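PDB 6G42: minor capsid protein from Cafeteriavirus-dependent mavirus, which forms the penton of the virophage capsid, with five copies of a single jelly-roll subunit assembling into a capsomer that probably occupies the fivefold vertices. Local coordinates for residues L50-E55 and N260-I265; V205-D210 and T278-D283; V213-L218 and D229-F234. All coordinates share one frame; numbering follows the deposited sequence.

In the fold
Along the chain from the N terminus, residues 50-55 come first, and some two hundred residues, helix 106-120 and several small strands among them, pass before residues 260-265 return to close contact 1. Residues 205-210 lie within that span, but their partner, 278-283, follows it and closes contact 2, so contacts 1 and 2 cross. Contact 3, a short hairpin between 213-218 and 229-234, lies within both larger loops. Contact 1 joins two strands of the four-stranded sheet, contact 2 two strands of a separate five-stranded sheet, and Val53 packs on Ile206 between them. The hairpin of contact 3 touches both, through a backbone hydrogen bond of Ser214 with Asn264 and packing of Phe234 on Val205.

Contact 1: L50-E55 and N260-I265; sequences LLIVEE and NKYHNI
Leu50 and Tyr262 both carry CG beside the backbone N, anti to their own carbonyl carbons (chi1 -59° and -78°), which brings the leucine over the phenol ring, the two side chains crossing at about a right angle. The ring is caught between two methyl groups. Leu50 CD1 lies over one face, 4.2 Å from the centroid of the Tyr262 ring and offset toward its rim, while over the opposite face Ile52 CD1 sits above the centre, also 4.2 Å from the Tyr262 centroid. Ile52 also brings CG2 to Tyr262 CE1 at 3.6 Å. The phenol is pinned further out by a hydrogen bond from its OH end to Glu304. Between the backbones, Leu51 and His263 form an antiparallel hydrogen-bonded pair, with Leu51 N to His263 O at 2.8 Å and His263 N to Leu51 O at 2.9 Å. Each acceptor also meets a CA-H of the other segment: Leu50 CA meets His263 O, Tyr262 CA meets Leu51 O. Beyond the pair, Leu51 CB packs on Ile265 CD1 at 4.0 Å, and Leu50 lies beside Asn264, pointing the same way. The Asn264 amide is bound through both its polar atoms to Lys6 and Tyr8 of a second subunit. This is antiparallel pairing at the edge of a four-stranded sheet, as expected in a single jelly-roll, with the strand outermost in this sheet within the chain meeting a neighbouring subunit.

Contact 2: V205-D210 and T278-D283; sequences VIESND and TIYDYD
Glu207 reaches across to Thr278 and toward Tyr280, and its path sets the character of the contact. Its CB rests against the backbone oxygen of Val233, in the hairpin that follows along the chain. CG stands between the backbone N and the carbonyl carbon (chi1 49°), which places it 3.4 Å from Thr278 OG1. CD continues in an extended line (chi2 -173°) and comes to 3.2 Å from Thr278 OG1, the two side chains crossing at about a right angle. At the tip the two oxygens part: OE2 accepts a weak hydrogen bond from Thr278 OG1 at 3.0 Å, whereas OE1 comes only to 3.9 Å from Tyr280 OH, a proximity without a bond. The carboxylate plane stands 83° from the Tyr280 ring. OE2 has a further partner in Lys286, through a long, weak ion pair.

Behind this polar group the backbones are joined at Val205 and Thr278, an antiparallel hydrogen-bonded pair. Val205 N donates a hydrogen bond to Thr278 O at 2.8 Å, and Thr278 N donates one to Val205 O at 2.9 Å. Val205 also packs on the tyrosine, its CG2 3.9 Å from Tyr280 CD1, while Phe234 packs on Val205 CG1 and on the hydroxyl end of Tyr280. In chemical terms, the two backbone bonds are the firm links between these segments, strands 201-207 and 272-281 being bonded further at Ser202, His203 and Ser276, and the carboxylate adds only weak polar links. With a hydroxyl donor and a distant ammonium beside it, Glu207 would be expected to remain charged.

Contact 3: V213-L218 and D229-F234; sequences VSYELL and DNTGVF
Asn230 O is gripped from two sides of the subunit boundary: by Leu218 N, 2.9 Å away, and by Arg38 of a second subunit. The Leu218 N-H approaches from above the carbonyl plane, 38° out of it. Further along, Glu216 N bonds Gly232 O at 2.7 Å, and Gly232 N bonds Glu216 O at 3.1 Å. On one side of this pairing Tyr215 holds CG anti to its carbonyl carbon (chi1 -73°), with Val233 CG2 squarely over the ring, 3.5 Å from the Tyr215 centroid, and Gly232 N at the ring's edge. On the other side Glu216 crosses Phe234 at about a right angle, its CD 3.8 Å from Phe234 CB, with the carboxylate plane only 9° from that of the ring. Leu218 places CD1 beside Thr231 O, at 3.6 Å, and near Phe234 CE1. The Glu216 carboxylate binds Asn12 and Lys300 of the second subunit, a buried charge thus paired across the interface. The two short strands form an antiparallel hairpin inserted in the chain between strands 201-207 and 236-239, its base joined to strand 248-264 where Ser214 bonds the backbone of Asn264 and Val213 packs on His263.

Contact 1: L50-E55 and N260-I265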
loop_
_atom_site.group_PDB
_atom_site.type_symbol
_atom_site.label_atom_id
_atom_site.label_comp_id
_atom_site.label_asym_id
_atom_site.label_seq_id
_atom_site.Cartn_x
_atom_site.Cartn_y
_atom_site.Cartn_z
ATOM N N LEU C 50 -15.211 -28.864 -1.214
ATOM C CA LEU C 50 -15.020 -27.677 -2.036
ATOM C C LEU C 50 -13.574 -27.664 -2.505
ATOM O O LEU C 50 -12.701 -28.153 -1.803
ATOM C CB LEU C 50 -15.301 -26.418 -1.219
ATOM C CG LEU C 50 -16.695 -26.280 -0.608
ATOM C CD1 LEU C 50 -16.728 -25.069 0.310
ATOM C CD2 LEU C 50 -17.763 -26.161 -1.687
ATOM N N LEU C 51 -13.340 -27.108 -3.689
ATOM C CA LEU C 51 -11.997 -26.905 -4.235
ATOM C C LEU C 51 -11.685 -25.411 -4.333
ATOM O O LEU C 51 -12.477 -24.639 -4.892
ATOM C CB LEU C 51 -11.886 -27.521 -5.628
ATOM C CG LEU C 51 -10.648 -27.169 -6.464
ATOM C CD1 LEU C 51 -9.382 -27.734 -5.838
ATOM C CD2 LEU C 51 -10.821 -27.701 -7.869
ATOM N N ILE C 52 -10.514 -25.028 -3.827
ATOM C CA ILE C 52 -9.982 -23.670 -3.993
ATOM C C ILE C 52 -8.491 -23.723 -4.324
ATOM O O ILE C 52 -7.739 -24.508 -3.732
ATOM C CB ILE C 52 -10.251 -22.777 -2.754
ATOM C CG1 ILE C 52 -9.741 -21.353 -2.980
ATOM C CG2 ILE C 52 -9.625 -23.345 -1.485
ATOM C CD1 ILE C 52 -10.400 -20.343 -2.064
ATOM N N VAL C 53 -8.085 -22.903 -5.295
ATOM C CA VAL C 53 -6.684 -22.748 -5.665
ATOM C C VAL C 53 -6.073 -21.759 -4.677
ATOM O O VAL C 53 -6.308 -20.555 -4.777
ATOM C CB VAL C 53 -6.536 -22.250 -7.123
ATOM C CG1 VAL C 53 -5.067 -22.048 -7.505
ATOM C CG2 VAL C 53 -7.198 -23.237 -8.080
ATOM N N GLU C 54 -5.310 -22.284 -3.717
ATOM C CA GLU C 54 -4.643 -21.472 -2.690
ATOM C C GLU C 54 -3.551 -20.563 -3.288
ATOM O O GLU C 54 -3.502 -19.367 -2.996
ATOM C CB GLU C 54 -4.038 -22.394 -1.622
ATOM C CG GLU C 54 -3.282 -21.718 -0.471
ATOM C CD GLU C 54 -4.175 -20.974 0.511
ATOM O OE1 GLU C 54 -5.425 -21.107 0.432
ATOM O OE2 GLU C 54 -3.614 -20.256 1.380
ATOM N N GLU C 55 -2.688 -21.135 -4.122
ATOM C CA GLU C 55 -1.502 -20.427 -4.602
ATOM C C GLU C 55 -0.966 -21.019 -5.904
ATOM O O GLU C 55 -0.977 -22.237 -6.093
ATOM C CB GLU C 55 -0.443 -20.457 -3.490
ATOM C CG GLU C 55 1.011 -20.197 -3.870
ATOM C CD GLU C 55 1.940 -20.182 -2.654
ATOM O OE1 GLU C 55 1.656 -20.908 -1.668
ATOM O OE2 GLU C 55 2.960 -19.458 -2.682
ATOM N N ASN C 260 -14.189 -16.158 -1.354
ATOM C CA ASN C 260 -15.320 -16.822 -2.012
ATOM C C ASN C 260 -14.978 -17.801 -3.149
ATOM O O ASN C 260 -15.857 -18.563 -3.544
ATOM C CB ASN C 260 -16.298 -15.771 -2.568
ATOM C CG ASN C 260 -17.076 -15.050 -1.481
ATOM O OD1 ASN C 260 -17.519 -15.657 -0.507
ATOM N ND2 ASN C 260 -17.284 -13.754 -1.667
ATOM N N LYS C 261 -13.743 -17.806 -3.668
ATOM C CA LYS C 261 -13.424 -18.572 -4.907
ATOM C C LYS C 261 -13.339 -20.104 -4.721
ATOM O O LYS C 261 -12.289 -20.732 -4.894
ATOM C CB LYS C 261 -12.188 -18.006 -5.632
ATOM C CG LYS C 261 -12.550 -16.966 -6.680
ATOM C CD LYS C 261 -11.371 -16.554 -7.552
ATOM C CE LYS C 261 -11.824 -15.724 -8.751
ATOM N NZ LYS C 261 -12.660 -14.534 -8.399
ATOM N N TYR C 262 -14.498 -20.682 -4.414
ATOM C CA TYR C 262 -14.672 -22.102 -4.182
ATOM C C TYR C 262 -15.465 -22.704 -5.345
ATOM O O TYR C 262 -16.263 -22.017 -5.997
ATOM C CB TYR C 262 -15.440 -22.321 -2.875
ATOM C CG TYR C 262 -14.628 -22.164 -1.599
ATOM C CD1 TYR C 262 -13.682 -23.120 -1.231
ATOM C CD2 TYR C 262 -14.838 -21.083 -0.732
ATOM C CE1 TYR C 262 -12.951 -22.996 -0.057
ATOM C CE2 TYR C 262 -14.111 -20.954 0.448
ATOM C CZ TYR C 262 -13.168 -21.914 0.781
ATOM O OH TYR C 262 -12.437 -21.798 1.941
ATOM N N HIS C 263 -15.237 -23.991 -5.596
ATOM C CA HIS C 263 -16.018 -24.766 -6.569
ATOM C C HIS C 263 -16.389 -26.105 -5.973
ATOM O O HIS C 263 -15.583 -26.710 -5.269
ATOM C CB HIS C 263 -15.220 -24.976 -7.846
ATOM C CG HIS C 263 -14.930 -23.708 -8.569
ATOM N ND1 HIS C 263 -15.878 -23.056 -9.324
ATOM C CD2 HIS C 263 -13.814 -22.946 -8.621
ATOM C CE1 HIS C 263 -15.354 -21.952 -9.825
ATOM N NE2 HIS C 263 -14.102 -21.864 -9.415
ATOM N N ASN C 264 -17.604 -26.563 -6.254
ATOM C CA ASN C 264 -18.098 -27.828 -5.708
ATOM C C ASN C 264 -17.484 -29.011 -6.447
ATOM O O ASN C 264 -17.455 -29.024 -7.678
ATOM C CB ASN C 264 -19.620 -27.894 -5.814
ATOM C CG ASN C 264 -20.319 -26.989 -4.818
ATOM O OD1 ASN C 264 -20.943 -25.992 -5.195
ATOM N ND2 ASN C 264 -20.230 -27.338 -3.535
ATOM N N ILE C 265 -16.981 -29.985 -5.692
ATOM C CA ILE C 265 -16.578 -31.276 -6.251
ATOM C C ILE C 265 -17.824 -32.162 -6.277
ATOM O O ILE C 265 -18.465 -32.370 -5.243
ATOM C CB ILE C 265 -15.448 -31.945 -5.431
ATOM C CG1 ILE C 265 -14.158 -31.106 -5.491
ATOM C CG2 ILE C 265 -15.167 -33.369 -5.912
ATOM C CD1 ILE C 265 -13.515 -30.973 -6.864
#

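Contact 2: V205-D210 and T278-D283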
loop_
_atom_site.group_PDB
_atom_site.type_symbol
_atom_site.label_atom_id
_atom_site.label_comp_id
_atom_site.label_asym_id
_atom_site.label_seq_id
_atom_site.Cartn_x
_atom_site.Cartn_y
_atom_site.Cartn_z
ATOM N N VAL C 205 -6.308 -18.291 -16.475
ATOM C CA VAL C 205 -7.222 -19.250 -15.875
ATOM C C VAL C 205 -6.535 -20.603 -15.768
ATOM O O VAL C 205 -5.705 -20.945 -16.606
ATOM C CB VAL C 205 -8.484 -19.382 -16.762
ATOM C CG1 VAL C 205 -9.333 -20.592 -16.389
ATOM C CG2 VAL C 205 -9.320 -18.112 -16.694
ATOM N N ILE C 206 -6.891 -21.356 -14.729
ATOM C CA ILE C 206 -6.594 -22.790 -14.630
ATOM C C ILE C 206 -7.884 -23.556 -14.938
ATOM O O ILE C 206 -8.896 -23.348 -14.265
ATOM C CB ILE C 206 -6.098 -23.183 -13.223
ATOM C CG1 ILE C 206 -4.766 -22.492 -12.923
ATOM C CG2 ILE C 206 -5.946 -24.700 -13.106
ATOM C CD1 ILE C 206 -4.278 -22.646 -11.496
ATOM N N GLU C 207 -7.829 -24.436 -15.944
ATOM C CA GLU C 207 -8.968 -25.295 -16.334
ATOM C C GLU C 207 -8.614 -26.790 -16.361
ATOM O O GLU C 207 -7.436 -27.167 -16.347
ATOM C CB GLU C 207 -9.581 -24.841 -17.675
ATOM C CG GLU C 207 -8.610 -24.609 -18.826
ATOM C CD GLU C 207 -9.273 -23.994 -20.056
ATOM O OE1 GLU C 207 -10.233 -23.201 -19.919
ATOM O OE2 GLU C 207 -8.824 -24.289 -21.179
ATOM N N SER C 208 -9.660 -27.618 -16.383
ATOM C CA SER C 208 -9.541 -29.077 -16.350
ATOM C C SER C 208 -10.624 -29.734 -17.198
ATOM O O SER C 208 -11.803 -29.424 -17.038
ATOM C CB SER C 208 -9.670 -29.584 -14.915
ATOM O OG SER C 208 -9.587 -30.999 -14.865
ATOM N N ASN C 209 -10.223 -30.650 -18.077
ATOM C CA ASN C 209 -11.184 -31.415 -18.901
ATOM C C ASN C 209 -11.810 -32.636 -18.196
ATOM O O ASN C 209 -12.877 -33.089 -18.609
ATOM C CB ASN C 209 -10.589 -31.813 -20.271
ATOM C CG ASN C 209 -9.256 -32.546 -20.165
ATOM O OD1 ASN C 209 -8.917 -33.114 -19.128
ATOM N ND2 ASN C 209 -8.488 -32.525 -21.251
ATOM N N ASP C 210 -11.163 -33.152 -17.148
ATOM C CA ASP C 210 -11.615 -34.397 -16.478
ATOM C C ASP C 210 -11.742 -34.391 -14.929
ATOM O O ASP C 210 -11.965 -35.450 -14.326
ATOM C CB ASP C 210 -10.719 -35.561 -16.922
ATOM C CG ASP C 210 -9.264 -35.387 -16.504
ATOM O OD1 ASP C 210 -8.871 -34.266 -16.101
ATOM O OD2 ASP C 210 -8.509 -36.382 -16.588
ATOM N N THR C 278 -4.454 -21.262 -19.163
ATOM C CA THR C 278 -4.998 -20.672 -20.378
ATOM C C THR C 278 -5.125 -19.168 -20.195
ATOM O O THR C 278 -5.548 -18.703 -19.135
ATOM C CB THR C 278 -6.398 -21.230 -20.671
ATOM O OG1 THR C 278 -6.399 -22.656 -20.528
ATOM C CG2 THR C 278 -6.825 -20.881 -22.074
ATOM N N ILE C 279 -4.776 -18.424 -21.241
ATOM C CA ILE C 279 -4.839 -16.972 -21.244
ATOM C C ILE C 279 -6.066 -16.558 -22.051
ATOM O O ILE C 279 -6.227 -16.999 -23.186
ATOM C CB ILE C 279 -3.575 -16.350 -21.894
ATOM C CG1 ILE C 279 -2.298 -16.847 -21.209
ATOM C CG2 ILE C 279 -3.614 -14.823 -21.823
ATOM C CD1 ILE C 279 -1.051 -16.686 -22.057
ATOM N N TYR C 280 -6.911 -15.709 -21.467
ATOM C CA TYR C 280 -8.027 -15.062 -22.185
ATOM C C TYR C 280 -7.662 -13.628 -22.531
ATOM O O TYR C 280 -7.274 -12.871 -21.648
ATOM C CB TYR C 280 -9.298 -15.066 -21.332
ATOM C CG TYR C 280 -10.012 -16.388 -21.353
ATOM C CD1 TYR C 280 -9.571 -17.450 -20.570
ATOM C CD2 TYR C 280 -11.112 -16.591 -22.177
ATOM C CE1 TYR C 280 -10.212 -18.677 -20.599
ATOM C CE2 TYR C 280 -11.762 -17.814 -22.219
ATOM C CZ TYR C 280 -11.313 -18.855 -21.426
ATOM O OH TYR C 280 -11.965 -20.070 -21.463
ATOM N N ASP C 281 -7.786 -13.262 -23.805
ATOM C CA ASP C 281 -7.627 -11.868 -24.227
ATOM C C ASP C 281 -8.934 -11.088 -24.020
ATOM O O ASP C 281 -9.974 -11.674 -23.710
ATOM C CB ASP C 281 -7.181 -11.783 -25.697
ATOM C CG ASP C 281 -5.719 -12.192 -25.911
ATOM O OD1 ASP C 281 -5.073 -12.705 -24.973
ATOM O OD2 ASP C 281 -5.210 -12.002 -27.039
ATOM N N TYR C 282 -8.874 -9.768 -24.191
ATOM C CA TYR C 282 -10.062 -8.902 -24.048
ATOM C C TYR C 282 -11.132 -9.124 -25.121
ATOM O O TYR C 282 -12.315 -8.945 -24.840
ATOM C CB TYR C 282 -9.669 -7.419 -23.968
ATOM C CG TYR C 282 -9.227 -7.033 -22.582
ATOM C CD1 TYR C 282 -10.146 -6.944 -21.546
ATOM C CD2 TYR C 282 -7.890 -6.780 -22.296
ATOM C CE1 TYR C 282 -9.749 -6.610 -20.264
ATOM C CE2 TYR C 282 -7.482 -6.442 -21.014
ATOM C CZ TYR C 282 -8.416 -6.363 -20.001
ATOM O OH TYR C 282 -8.016 -6.030 -18.733
ATOM N N ASP C 283 -10.721 -9.537 -26.323
ATOM C CA ASP C 283 -11.671 -9.996 -27.366
ATOM C C ASP C 283 -12.221 -11.430 -27.158
ATOM O O ASP C 283 -12.863 -11.993 -28.046
ATOM C CB ASP C 283 -11.079 -9.819 -28.776
ATOM C CG ASP C 283 -9.812 -10.631 -29.009
ATOM O OD1 ASP C 283 -9.634 -11.701 -28.391
ATOM O OD2 ASP C 283 -8.983 -10.186 -29.832
#

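Contact 3: V213-L218 and D229-F234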
loop_
_atom_site.group_PDB
_atom_site.type_symbol
_atom_site.label_atom_id
_atom_site.label_comp_id
_atom_site.label_asym_id
_atom_site.label_seq_id
_atom_site.Cartn_x
_atom_site.Cartn_y
_atom_site.Cartn_z
ATOM N N VAL C 213 -15.812 -31.409 -11.252
ATOM C CA VAL C 213 -16.027 -30.137 -10.579
ATOM C C VAL C 213 -17.199 -29.416 -11.251
ATOM O O VAL C 213 -17.463 -29.613 -12.442
ATOM C CB VAL C 213 -14.731 -29.281 -10.600
ATOM C CG1 VAL C 213 -14.401 -28.785 -12.003
ATOM C CG2 VAL C 213 -14.824 -28.117 -9.631
ATOM N N SER C 214 -17.897 -28.587 -10.486
ATOM C CA SER C 214 -19.027 -27.832 -11.014
ATOM C C SER C 214 -18.548 -26.822 -12.052
ATOM O O SER C 214 -17.513 -26.182 -11.875
ATOM C CB SER C 214 -19.770 -27.126 -9.882
ATOM O OG SER C 214 -21.056 -26.726 -10.309
ATOM N N TYR C 215 -19.302 -26.701 -13.137
ATOM C CA TYR C 215 -18.961 -25.808 -14.239
ATOM C C TYR C 215 -19.458 -24.412 -13.898
ATOM O O TYR C 215 -20.408 -24.263 -13.145
ATOM C CB TYR C 215 -19.636 -26.270 -15.539
ATOM C CG TYR C 215 -19.061 -27.527 -16.192
ATOM C CD1 TYR C 215 -19.047 -28.759 -15.519
ATOM C CD2 TYR C 215 -18.566 -27.494 -17.505
ATOM C CE1 TYR C 215 -18.539 -29.905 -16.121
ATOM C CE2 TYR C 215 -18.057 -28.637 -18.113
ATOM C CZ TYR C 215 -18.046 -29.839 -17.418
ATOM O OH TYR C 215 -17.543 -30.975 -18.012
ATOM N N GLU C 216 -18.806 -23.396 -14.452
ATOM C CA GLU C 216 -19.316 -22.022 -14.403
ATOM C C GLU C 216 -20.246 -21.817 -15.599
ATOM O O GLU C 216 -20.061 -22.444 -16.642
ATOM C CB GLU C 216 -18.176 -20.989 -14.442
ATOM C CG GLU C 216 -17.176 -21.067 -13.282
ATOM C CD GLU C 216 -16.356 -19.788 -13.095
ATOM O OE1 GLU C 216 -16.247 -18.982 -14.039
ATOM O OE2 GLU C 216 -15.803 -19.576 -11.997
ATOM N N LEU C 217 -21.234 -20.938 -15.443
ATOM C CA LEU C 217 -22.225 -20.667 -16.494
ATOM C C LEU C 217 -21.722 -19.546 -17.394
ATOM O O LEU C 217 -21.350 -18.490 -16.894
ATOM C CB LEU C 217 -23.580 -20.282 -15.885
ATOM C CG LEU C 217 -24.167 -21.205 -14.806
ATOM C CD1 LEU C 217 -25.555 -20.716 -14.413
ATOM C CD2 LEU C 217 -24.224 -22.660 -15.249
ATOM N N LEU C 218 -21.736 -19.782 -18.710
ATOM C CA LEU C 218 -21.139 -18.877 -19.715
ATOM C C LEU C 218 -22.186 -18.275 -20.665
ATOM O O LEU C 218 -23.272 -18.830 -20.808
ATOM C CB LEU C 218 -20.081 -19.631 -20.534
ATOM C CG LEU C 218 -18.707 -19.860 -19.897
ATOM C CD1 LEU C 218 -17.888 -20.823 -20.743
ATOM C CD2 LEU C 218 -17.947 -18.557 -19.712
ATOM N N ASP C 229 -26.967 -22.239 -23.026
ATOM C CA ASP C 229 -26.675 -23.232 -21.987
ATOM C C ASP C 229 -25.174 -23.571 -22.001
ATOM O O ASP C 229 -24.770 -24.679 -21.641
ATOM C CB ASP C 229 -27.548 -24.487 -22.173
ATOM C CG ASP C 229 -27.270 -25.227 -23.481
ATOM O OD1 ASP C 229 -26.823 -24.595 -24.466
ATOM O OD2 ASP C 229 -27.512 -26.454 -23.523
ATOM N N ASN C 230 -24.359 -22.592 -22.402
ATOM C CA ASN C 230 -22.914 -22.757 -22.507
ATOM C C ASN C 230 -22.307 -22.817 -21.104
ATOM O O ASN C 230 -22.705 -22.057 -20.216
ATOM C CB ASN C 230 -22.305 -21.604 -23.316
ATOM C CG ASN C 230 -20.856 -21.859 -23.731
ATOM O OD1 ASN C 230 -20.285 -22.924 -23.477
ATOM N ND2 ASN C 230 -20.252 -20.868 -24.376
ATOM N N THR C 231 -21.366 -23.741 -20.914
ATOM C CA THR C 231 -20.703 -23.957 -19.624
ATOM C C THR C 231 -19.199 -24.144 -19.806
ATOM O O THR C 231 -18.712 -24.308 -20.923
ATOM C CB THR C 231 -21.281 -25.180 -18.871
ATOM O OG1 THR C 231 -21.067 -26.375 -19.628
ATOM C CG2 THR C 231 -22.769 -25.011 -18.605
ATOM N N GLY C 232 -18.471 -24.099 -18.695
ATOM C CA GLY C 232 -17.023 -24.302 -18.701
ATOM C C GLY C 232 -16.440 -24.536 -17.318
ATOM O O GLY C 232 -16.958 -24.032 -16.320
ATOM N N VAL C 233 -15.349 -25.299 -17.273
ATOM C CA VAL C 233 -14.629 -25.608 -16.037
ATOM C C VAL C 233 -13.511 -24.587 -15.860
ATOM O O VAL C 233 -12.588 -24.521 -16.672
ATOM C CB VAL C 233 -14.037 -27.029 -16.064
ATOM C CG1 VAL C 233 -13.258 -27.321 -14.789
ATOM C CG2 VAL C 233 -15.148 -28.057 -16.248
ATOM N N PHE C 234 -13.632 -23.786 -14.806
ATOM C CA PHE C 234 -12.678 -22.738 -14.460
ATOM C C PHE C 234 -12.377 -22.921 -12.972
ATOM O O PHE C 234 -13.288 -22.814 -12.152
ATOM C CB PHE C 234 -13.293 -21.348 -14.683
ATOM C CG PHE C 234 -13.470 -20.957 -16.133
ATOM C CD1 PHE C 234 -14.359 -21.632 -16.961
ATOM C CD2 PHE C 234 -12.793 -19.858 -16.658
ATOM C CE1 PHE C 234 -14.535 -21.255 -18.286
ATOM C CE2 PHE C 234 -12.966 -19.476 -17.985
ATOM C CZ PHE C 234 -13.838 -20.174 -18.799
#